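PDB 5WH8: putative carbohydrate-active enzyme from Uncultured organism, which probably hydrolyses O-glycosidic bonds as a cellulase, this chain being the glycoside hydrolase family 5 catalytic domain of a longer, probably secreted, multi-modular protein. Local coordinates for residues K27-R32 / Q309-S315; L31-H37 / I60-A66; F42-Y46 / F273-P277. One frame throughout, in Å; residues are numbered along the deposited sequence.

Interaction 1. Residues K27-R32 / Q309-S315; sequences KPVQLR and QPKSYES
The guanidinium of R32 binds two successive backbone carbonyls of 309-315. R32 NH1 donates to P310 O at 2.9 Å, a bond close to the guanidinium plane. R32 NH2 reaches Q309 O at 2.9 Å along a more bent path (136° at the hydrogen). Both donors stand above the planes of the carbonyls they meet. The R32 chain turns at chi3 (-58°), bringing its end back to a segment that its CB does not face.

Further along, Q30 holds S312 at two points. Q30 N donates to S312 O at 3.0 Å, and S312 OG gives its proton to Q30 OE1 at 2.7 Å, in the amide plane on a lone pair. Beyond them the edge of the Y313 ring faces Q30 O, and Y313 CB packs on V29 CG2 at 4.1 Å. At the far end K27 NZ forms a salt bridge to E314 OE1 (2.6 Å), on the anti side of the carboxylate, and also donates to S315 O.

In the second shell, water 2 lies over the R32 guanidinium and links Q30 O to S312 N. The Q30 amide is fixed from its other end by I266 O and D262 OD1, whereas D61 takes the polar ends of K311 and Y313. Beside the disulfide C25-C316, which ties the same parts covalently, the non-covalent contact has a single direct backbone-to-backbone bond and depends largely on side chains and water.

Interaction 2. Residues L31-H37 / I60-A66; sequences LRGMSSH and IDIFRLA. With EDO (1,2-ethanediol), chain M.
M34 and F63 pair in parallel register where strands 32-36 and 62-66 run side by side as the first two strands of the (beta/alpha)8 TIM barrel, joined through helix 48-56 in a beta-alpha-beta unit. Their axes approach to 4.7 Å and their N-to-C directions differ by 19°.

Backbone bonds carry the pairing: M34 N to I62 O is long at 3.3 Å, R64 N to M34 O measures 3.0 Å, and S36 N to R64 O is almost straight at 176°. Just ahead of strand 62-66, D61 N donates to R32 O, and D61 OD2 accepts R32 N on its anti lone pair; OD1 is salt-bridged to K311 and bonded to Y313 OH.

The M34 and I60 side chains cross at about a right angle, with M34 CG 4.0 Å from I60 CG2, and L31 meets I62 in the same crosswise manner. A chi1 of -165° swings the F63 ring along 34-36, bringing CZ near S36 CB, while L51 and L54 of helix 48-56 pack against it.

Polar side chains concentrate near the C-terminal strand ends, where this fold places its active site. R64, held by E145, E237 and N148, also donates from NH1 to S35 OG in the guanidinium plane. H37 NE2 bonds weakly to O2 of a 1,2-ethanediol (3.3 Å), probably from the crystallisation liquor, near the ring plane. S36 OG links the strands by accepting A66 N at 2.9 Å, and donates within its own segment to H37 O on a lone pair.

Interaction 3. Residues F42-Y46 / F273-P277; sequences FPKCY and FADKP
F42 lays one face of its ring over A274, whose CB stands 4.2 Å from the ring centroid and 11° off the normal, a CH-pi contact. At the far end of the same ring, F42 CZ meets K276 CB at 3.5 Å, and the two side chains cross at about a right angle. D275 OD1 approaches the ring at F42 CD1, the carboxylate plane turned 73° from that of the ring. The other oxygen of D275, OD2, is hydrogen-bonded to S288 OG.

F42 O accepts C45 N as the chain enters the short 3-10 turn 43-45, which presents C45 to the other segment. There C45 SG lies 4.0 Å from A274 CA and close to D275 OD1. In this TIM barrel the turn belongs to the loop following strand 32-36 and F273-P277 to the one following strand 268-273, so the contact joins the loops of the first and last strands where the barrel closes. C45 O points at the edge of the F273 ring, 3.4 Å from F273 CE2, and itself accepts a bond from S50 OG.

Y46 completes the segment. Its hydroxyl reaches F273 O, Y46 OH donating at 2.7 Å from 25° outside the carbonyl plane. The same oxygen accepts a hydrogen bond from H37 N. Alongside, Y46 CE1 touches F273 CD2 at 4.0 Å, as the two aromatic side chains slide past each other in opposite directions.

In the fold
Interaction 2 is the core contact: all its touching residues are buried, its centre lies about 6 Å from the centre of the chain, and backbone pairing dominates. The centres of interactions 1 and 3 lie farther out, at about 16 and 17 Å, and both contacts lie mainly in loops, the first held by charged and polar groups and water, the second by aromatic packing and one hydroxyl bond. Interaction 1 shares L31 and R32 with interaction 2, and D61 OD1 reaches K311 NZ and Y313 OH from the barrel side. Interaction 3 meets the other end of strand 32-36, where F273 N probably bonds S35 O. Interactions 1 and 3 stay about 11 Å apart at their nearest atoms.

Interaction 1. Residues K27-R32 / Q309-S315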
loop_
_atom_site.group_PDB
_atom_site.type_symbol
_atom_site.label_atom_id
_atom_site.label_comp_id
_atom_site.label_asym_id
_atom_site.label_seq_id
_atom_site.Cartn_x
_atom_site.Cartn_y
_atom_site.Cartn_z
ATOM N N LYS A 27 5.454 17.619 9.864
ATOM C CA LYS A 27 6.125 16.704 10.795
ATOM C C LYS A 27 6.288 15.320 10.159
ATOM O O LYS A 27 5.379 14.862 9.472
ATOM C CB LYS A 27 5.331 16.575 12.094
ATOM C CG LYS A 27 5.077 17.888 12.850
ATOM C CD LYS A 27 4.169 17.629 14.051
ATOM C CE LYS A 27 3.967 18.872 14.892
ATOM N NZ LYS A 27 3.060 18.579 16.037
ATOM N N PRO A 28 7.430 14.645 10.383
ATOM C CA PRO A 28 7.607 13.275 9.863
ATOM C C PRO A 28 6.526 12.318 10.369
ATOM O O PRO A 28 6.175 12.372 11.556
ATOM C CB PRO A 28 8.980 12.862 10.400
ATOM C CG PRO A 28 9.684 14.156 10.660
ATOM C CD PRO A 28 8.612 15.088 11.150
ATOM N N VAL A 29 6.028 11.456 9.479
ATOM C CA VAL A 29 4.967 10.487 9.797
ATOM C C VAL A 29 5.404 9.109 9.350
ATOM O O VAL A 29 5.920 8.984 8.245
ATOM C CB VAL A 29 3.627 10.850 9.077
ATOM C CG1 VAL A 29 2.572 9.738 9.204
ATOM C CG2 VAL A 29 3.054 12.148 9.614
ATOM N N GLN A 30 5.196 8.105 10.203
ATOM C CA GLN A 30 5.312 6.682 9.843
ATOM C C GLN A 30 3.930 6.046 10.058
ATOM O O GLN A 30 3.435 6.022 11.187
ATOM C CB GLN A 30 6.372 5.968 10.698
ATOM C CG GLN A 30 6.413 4.450 10.446
ATOM C CD GLN A 30 7.247 3.676 11.430
ATOM O OE1 GLN A 30 7.271 3.971 12.627
ATOM N NE2 GLN A 30 7.930 2.653 10.936
ATOM N N LEU A 31 3.332 5.530 8.987
ATOM C CA LEU A 31 2.026 4.849 9.039
ATOM C C LEU A 31 2.231 3.341 9.066
ATOM O O LEU A 31 3.183 2.847 8.487
ATOM C CB LEU A 31 1.174 5.208 7.826
ATOM C CG LEU A 31 0.896 6.693 7.552
ATOM C CD1 LEU A 31 0.165 6.870 6.220
ATOM C CD2 LEU A 31 0.124 7.352 8.742
ATOM N N ARG A 32 1.311 2.635 9.730
ATOM C CA ARG A 32 1.340 1.181 9.840
ATOM C C ARG A 32 -0.040 0.625 9.520
ATOM O O ARG A 32 -1.031 1.092 10.080
ATOM C CB ARG A 32 1.765 0.747 11.255
ATOM C CG ARG A 32 3.048 1.453 11.742
ATOM C CD ARG A 32 3.379 1.110 13.213
ATOM N NE ARG A 32 2.277 1.483 14.089
ATOM C CZ ARG A 32 2.392 2.020 15.305
ATOM N NH1 ARG A 32 3.586 2.261 15.856
ATOM N NH2 ARG A 32 1.293 2.308 15.981
ATOM N N GLN A 309 1.482 -0.640 19.194
ATOM C CA GLN A 309 2.486 0.258 19.777
ATOM C C GLN A 309 2.034 1.715 19.648
ATOM O O GLN A 309 1.147 2.040 18.851
ATOM C CB GLN A 309 3.846 0.069 19.097
ATOM C CG GLN A 309 4.404 -1.354 19.175
ATOM C CD GLN A 309 4.403 -1.942 20.578
ATOM O OE1 GLN A 309 4.889 -1.337 21.529
ATOM N NE2 GLN A 309 3.860 -3.146 20.703
ATOM N N PRO A 310 2.627 2.605 20.453
ATOM C CA PRO A 310 2.313 4.034 20.307
ATOM C C PRO A 310 2.456 4.518 18.862
ATOM O O PRO A 310 3.356 4.074 18.144
ATOM C CB PRO A 310 3.342 4.711 21.211
ATOM C CG PRO A 310 3.654 3.684 22.242
ATOM C CD PRO A 310 3.577 2.359 21.553
ATOM N N LYS A 311 1.560 5.406 18.452
ATOM C CA LYS A 311 1.606 5.975 17.104
ATOM C C LYS A 311 2.950 6.599 16.803
ATOM O O LYS A 311 3.550 7.287 17.644
ATOM C CB LYS A 311 0.516 7.025 16.915
ATOM C CG LYS A 311 -0.914 6.538 17.027
ATOM C CD LYS A 311 -1.233 5.445 16.006
ATOM C CE LYS A 311 -2.709 5.137 15.968
ATOM N NZ LYS A 311 -3.029 3.996 15.080
ATOM N N SER A 312 3.402 6.380 15.574
ATOM C CA SER A 312 4.672 6.899 15.094
ATOM C C SER A 312 4.454 8.219 14.330
ATOM O O SER A 312 4.938 8.438 13.208
ATOM C CB SER A 312 5.363 5.864 14.219
ATOM O OG SER A 312 6.727 6.165 14.072
ATOM N N TYR A 313 3.700 9.096 14.979
ATOM C CA TYR A 313 3.493 10.455 14.517
ATOM C C TYR A 313 3.008 11.284 15.684
ATOM O O TYR A 313 2.583 10.749 16.716
ATOM C CB TYR A 313 2.496 10.515 13.354
ATOM C CG TYR A 313 1.207 9.726 13.494
ATOM C CD1 TYR A 313 0.118 10.217 14.214
ATOM C CD2 TYR A 313 1.070 8.505 12.861
ATOM C CE1 TYR A 313 -1.078 9.503 14.297
ATOM C CE2 TYR A 313 -0.105 7.781 12.947
ATOM C CZ TYR A 313 -1.171 8.270 13.656
ATOM O OH TYR A 313 -2.359 7.542 13.736
ATOM N N GLU A 314 3.089 12.601 15.515
ATOM C CA GLU A 314 2.583 13.547 16.494
ATOM C C GLU A 314 1.496 14.381 15.831
ATOM O O GLU A 314 1.662 14.868 14.718
ATOM C CB GLU A 314 3.724 14.434 17.020
ATOM C CG GLU A 314 3.299 15.518 17.988
ATOM C CD GLU A 314 4.459 16.423 18.364
ATOM O OE1 GLU A 314 4.422 17.619 18.012
ATOM O OE2 GLU A 314 5.415 15.931 19.001
ATOM N N SER A 315 0.370 14.529 16.506
ATOM C CA SER A 315 -0.758 15.238 15.931
ATOM C C SER A 315 -0.398 16.660 15.504
ATOM O O SER A 315 0.448 17.311 16.129
ATOM C CB SER A 315 -1.899 15.292 16.944
ATOM O OG SER A 315 -3.021 15.970 16.413
HETATM O O HOH W 1 4.142 13.504 13.047
HETATM O O HOH W 2 2.022 4.932 13.319
HETATM O O HOH W 3 -0.671 1.914 13.787
#

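Interaction 2. Residues L31-H37 / I60-A66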
loop_
_atom_site.group_PDB
_atom_site.type_symbol
_atom_site.label_atom_id
_atom_site.label_comp_id
_atom_site.label_asym_id
_atom_site.label_seq_id
_atom_site.Cartn_x
_atom_site.Cartn_y
_atom_site.Cartn_z
ATOM N N LEU A 31 3.332 5.530 8.987
ATOM C CA LEU A 31 2.026 4.849 9.039
ATOM C C LEU A 31 2.231 3.341 9.066
ATOM O O LEU A 31 3.183 2.847 8.487
ATOM C CB LEU A 31 1.174 5.208 7.826
ATOM C CG LEU A 31 0.896 6.693 7.552
ATOM C CD1 LEU A 31 0.165 6.870 6.220
ATOM C CD2 LEU A 31 0.124 7.352 8.742
ATOM N N ARG A 32 1.311 2.635 9.730
ATOM C CA ARG A 32 1.340 1.181 9.840
ATOM C C ARG A 32 -0.040 0.625 9.520
ATOM O O ARG A 32 -1.031 1.092 10.080
ATOM C CB ARG A 32 1.765 0.747 11.255
ATOM C CG ARG A 32 3.048 1.453 11.742
ATOM C CD ARG A 32 3.379 1.110 13.213
ATOM N NE ARG A 32 2.277 1.483 14.089
ATOM C CZ ARG A 32 2.392 2.020 15.305
ATOM N NH1 ARG A 32 3.586 2.261 15.856
ATOM N NH2 ARG A 32 1.293 2.308 15.981
ATOM N N GLY A 33 -0.135 -0.363 8.631
ATOM C CA GLY A 33 -1.448 -0.931 8.371
ATOM C C GLY A 33 -1.445 -2.274 7.657
ATOM O O GLY A 33 -0.464 -3.041 7.709
ATOM N N MET A 34 -2.555 -2.543 6.960
ATOM C CA MET A 34 -2.832 -3.850 6.347
ATOM C C MET A 34 -3.209 -3.709 4.885
ATOM O O MET A 34 -3.812 -2.716 4.480
ATOM C CB MET A 34 -3.983 -4.570 7.058
ATOM C CG MET A 34 -3.716 -4.948 8.501
ATOM S SD MET A 34 -2.383 -6.163 8.701
ATOM C CE MET A 34 -3.015 -7.606 7.824
ATOM N N SER A 35 -2.826 -4.711 4.107
ATOM C CA SER A 35 -3.252 -4.875 2.709
ATOM C C SER A 35 -4.374 -5.897 2.554
ATOM O O SER A 35 -4.377 -6.937 3.210
ATOM C CB SER A 35 -2.075 -5.330 1.833
ATOM O OG SER A 35 -2.417 -5.379 0.450
ATOM N N SER A 36 -5.307 -5.620 1.643
ATOM C CA SER A 36 -6.207 -6.664 1.170
ATOM C C SER A 36 -5.411 -7.729 0.446
ATOM O O SER A 36 -4.282 -7.493 -0.019
ATOM C CB SER A 36 -7.286 -6.095 0.225
ATOM O OG SER A 36 -6.766 -5.787 -1.064
ATOM N N HIS A 37 -6.011 -8.906 0.313
ATOM C CA HIS A 37 -5.571 -9.905 -0.664
ATOM C C HIS A 37 -6.341 -9.550 -1.959
ATOM O O HIS A 37 -6.823 -8.417 -2.093
ATOM C CB HIS A 37 -5.878 -11.316 -0.121
ATOM C CG HIS A 37 -5.062 -12.436 -0.697
ATOM N ND1 HIS A 37 -5.140 -12.825 -2.015
ATOM C CD2 HIS A 37 -4.208 -13.305 -0.099
ATOM C CE1 HIS A 37 -4.345 -13.869 -2.216
ATOM N NE2 HIS A 37 -3.761 -14.173 -1.069
ATOM N N ILE A 60 -5.070 0.255 12.933
ATOM C CA ILE A 60 -4.355 0.544 11.689
ATOM C C ILE A 60 -4.457 2.025 11.335
ATOM O O ILE A 60 -5.422 2.698 11.717
ATOM C CB ILE A 60 -4.853 -0.283 10.461
ATOM C CG1 ILE A 60 -6.285 0.066 10.010
ATOM C CG2 ILE A 60 -4.695 -1.790 10.728
ATOM C CD1 ILE A 60 -6.653 -0.511 8.644
ATOM N N ASP A 61 -3.455 2.508 10.609
ATOM C CA ASP A 61 -3.412 3.888 10.120
ATOM C C ASP A 61 -3.802 3.996 8.653
ATOM O O ASP A 61 -4.096 5.096 8.167
ATOM C CB ASP A 61 -2.015 4.468 10.244
ATOM C CG ASP A 61 -1.491 4.489 11.663
ATOM O OD1 ASP A 61 -2.219 4.939 12.582
ATOM O OD2 ASP A 61 -0.329 4.053 11.838
ATOM N N ILE A 62 -3.754 2.867 7.946
ATOM C CA ILE A 62 -3.817 2.835 6.487
ATOM C C ILE A 62 -4.293 1.434 6.029
ATOM O O ILE A 62 -3.957 0.412 6.664
ATOM C CB ILE A 62 -2.429 3.194 5.884
ATOM C CG1 ILE A 62 -2.475 3.257 4.346
ATOM C CG2 ILE A 62 -1.349 2.244 6.377
ATOM C CD1 ILE A 62 -1.273 4.035 3.807
ATOM N N PHE A 63 -5.087 1.390 4.954
ATOM C CA PHE A 63 -5.517 0.146 4.326
ATOM C C PHE A 63 -5.196 0.211 2.846
ATOM O O PHE A 63 -5.382 1.239 2.217
ATOM C CB PHE A 63 -7.038 -0.106 4.518
ATOM C CG PHE A 63 -7.456 -1.519 4.200
ATOM C CD1 PHE A 63 -7.111 -2.573 5.020
ATOM C CD2 PHE A 63 -8.152 -1.797 3.040
ATOM C CE1 PHE A 63 -7.443 -3.873 4.703
ATOM C CE2 PHE A 63 -8.501 -3.101 2.718
ATOM C CZ PHE A 63 -8.165 -4.136 3.549
ATOM N N ARG A 64 -4.737 -0.899 2.289
ATOM C CA ARG A 64 -4.361 -0.968 0.876
ATOM C C ARG A 64 -5.323 -1.871 0.102
ATOM O O ARG A 64 -5.565 -3.009 0.489
ATOM C CB ARG A 64 -2.916 -1.471 0.767
ATOM C CG ARG A 64 -2.412 -1.758 -0.641
ATOM C CD ARG A 64 -0.999 -2.228 -0.497
ATOM N NE ARG A 64 -0.176 -2.426 -1.688
ATOM C CZ ARG A 64 0.285 -3.598 -2.126
ATOM N NH1 ARG A 64 -0.099 -4.760 -1.603
ATOM N NH2 ARG A 64 1.131 -3.609 -3.133
ATOM N N LEU A 65 -5.840 -1.327 -1.002
ATOM C CA LEU A 65 -6.745 -2.018 -1.899
ATOM C C LEU A 65 -5.927 -2.599 -3.049
ATOM O O LEU A 65 -5.546 -1.890 -3.976
ATOM C CB LEU A 65 -7.834 -1.051 -2.414
ATOM C CG LEU A 65 -8.668 -0.338 -1.355
ATOM C CD1 LEU A 65 -9.544 0.682 -2.039
ATOM C CD2 LEU A 65 -9.499 -1.286 -0.548
ATOM N N ALA A 66 -5.663 -3.896 -2.964
ATOM C CA ALA A 66 -4.889 -4.594 -3.991
ATOM C C ALA A 66 -5.810 -4.993 -5.135
ATOM O O ALA A 66 -6.533 -5.989 -5.041
ATOM C CB ALA A 66 -4.210 -5.825 -3.407
HETATM C C1 EDO M . -0.370 -14.972 -1.955
HETATM O O1 EDO M . -0.556 -15.015 -0.529
HETATM C C2 EDO M . -0.819 -16.249 -2.685
HETATM O O2 EDO M . -2.033 -16.806 -2.147
HETATM O O HOH W 3 -0.671 1.914 13.787
#

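Interaction 3. Residues F42-Y46 / F273-P277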
loop_
_atom_site.group_PDB
_atom_site.type_symbol
_atom_site.label_atom_id
_atom_site.label_comp_id
_atom_site.label_asym_id
_atom_site.label_seq_id
_atom_site.Cartn_x
_atom_site.Cartn_y
_atom_site.Cartn_z
ATOM N N PHE A 42 -11.662 -12.461 -2.008
ATOM C CA PHE A 42 -12.095 -12.405 -0.598
ATOM C C PHE A 42 -13.031 -11.230 -0.322
ATOM O O PHE A 42 -12.873 -10.519 0.670
ATOM C CB PHE A 42 -10.871 -12.327 0.331
ATOM C CG PHE A 42 -9.969 -13.502 0.191
ATOM C CD1 PHE A 42 -10.230 -14.665 0.884
ATOM C CD2 PHE A 42 -8.906 -13.480 -0.688
ATOM C CE1 PHE A 42 -9.436 -15.770 0.719
ATOM C CE2 PHE A 42 -8.117 -14.573 -0.857
ATOM C CZ PHE A 42 -8.383 -15.730 -0.163
ATOM N N PRO A 43 -14.056 -11.033 -1.175
ATOM C CA PRO A 43 -14.888 -9.843 -0.958
ATOM C C PRO A 43 -15.602 -9.784 0.395
ATOM O O PRO A 43 -15.857 -8.688 0.848
ATOM C CB PRO A 43 -15.916 -9.918 -2.096
ATOM C CG PRO A 43 -15.959 -11.361 -2.467
ATOM C CD PRO A 43 -14.558 -11.871 -2.280
ATOM N N LYS A 44 -15.896 -10.915 1.033
ATOM C CA LYS A 44 -16.544 -10.879 2.339
ATOM C C LYS A 44 -15.641 -10.280 3.422
ATOM O O LYS A 44 -16.127 -9.866 4.486
ATOM C CB LYS A 44 -16.985 -12.289 2.752
ATOM C CG LYS A 44 -18.170 -12.794 1.970
ATOM C CD LYS A 44 -18.629 -14.166 2.469
ATOM C CE LYS A 44 -19.397 -14.072 3.781
ATOM N NZ LYS A 44 -19.987 -15.391 4.156
ATOM N N CYS A 45 -14.332 -10.238 3.161
ATOM C CA CYS A 45 -13.388 -9.671 4.102
ATOM C C CYS A 45 -13.287 -8.136 4.069
ATOM O O CYS A 45 -12.627 -7.567 4.933
ATOM C CB CYS A 45 -11.975 -10.246 3.875
ATOM S SG CYS A 45 -11.764 -12.000 4.350
ATOM N N TYR A 46 -13.904 -7.463 3.090
ATOM C CA TYR A 46 -13.675 -6.019 2.878
ATOM C C TYR A 46 -15.022 -5.303 2.913
ATOM O O TYR A 46 -15.675 -5.093 1.881
ATOM C CB TYR A 46 -12.903 -5.777 1.564
ATOM C CG TYR A 46 -11.707 -6.705 1.492
ATOM C CD1 TYR A 46 -10.780 -6.750 2.537
ATOM C CD2 TYR A 46 -11.564 -7.620 0.449
ATOM C CE1 TYR A 46 -9.720 -7.655 2.514
ATOM C CE2 TYR A 46 -10.503 -8.519 0.419
ATOM C CZ TYR A 46 -9.597 -8.540 1.459
ATOM O OH TYR A 46 -8.581 -9.465 1.434
ATOM N N PHE A 273 -4.782 -9.101 4.954
ATOM C CA PHE A 273 -6.032 -9.245 5.697
ATOM C C PHE A 273 -6.994 -10.108 4.902
ATOM O O PHE A 273 -7.721 -9.611 4.026
ATOM C CB PHE A 273 -6.660 -7.883 5.979
ATOM C CG PHE A 273 -7.829 -7.943 6.933
ATOM C CD1 PHE A 273 -7.637 -8.167 8.283
ATOM C CD2 PHE A 273 -9.117 -7.776 6.468
ATOM C CE1 PHE A 273 -8.735 -8.211 9.162
ATOM C CE2 PHE A 273 -10.201 -7.805 7.333
ATOM C CZ PHE A 273 -10.011 -8.023 8.676
ATOM N N ALA A 274 -6.967 -11.406 5.192
ATOM C CA ALA A 274 -7.738 -12.410 4.482
ATOM C C ALA A 274 -7.714 -13.661 5.356
ATOM O O ALA A 274 -6.860 -13.758 6.249
ATOM C CB ALA A 274 -7.144 -12.688 3.110
ATOM N N ASP A 275 -8.638 -14.595 5.118
ATOM C CA ASP A 275 -8.680 -15.845 5.891
ATOM C C ASP A 275 -8.348 -17.073 5.046
ATOM O O ASP A 275 -8.771 -18.177 5.365
ATOM C CB ASP A 275 -10.048 -16.010 6.566
ATOM C CG ASP A 275 -11.197 -16.112 5.579
ATOM O OD1 ASP A 275 -11.021 -15.822 4.378
ATOM O OD2 ASP A 275 -12.313 -16.481 6.031
ATOM N N LYS A 276 -7.580 -16.876 3.975
ATOM C CA LYS A 276 -7.002 -17.979 3.202
ATOM C C LYS A 276 -6.125 -18.860 4.098
ATOM O O LYS A 276 -5.400 -18.343 4.950
ATOM C CB LYS A 276 -6.180 -17.416 2.032
ATOM C CG LYS A 276 -5.693 -18.439 1.020
ATOM C CD LYS A 276 -5.124 -17.759 -0.200
ATOM C CE LYS A 276 -4.623 -18.762 -1.248
ATOM N NZ LYS A 276 -5.640 -19.835 -1.478
ATOM N N PRO A 277 -6.158 -20.198 3.917
ATOM C CA PRO A 277 -5.353 -21.048 4.796
ATOM C C PRO A 277 -3.881 -21.106 4.363
ATOM O O PRO A 277 -3.349 -22.151 3.983
ATOM C CB PRO A 277 -6.053 -22.428 4.699
ATOM C CG PRO A 277 -6.742 -22.420 3.424
ATOM C CD PRO A 277 -7.080 -20.987 3.074
#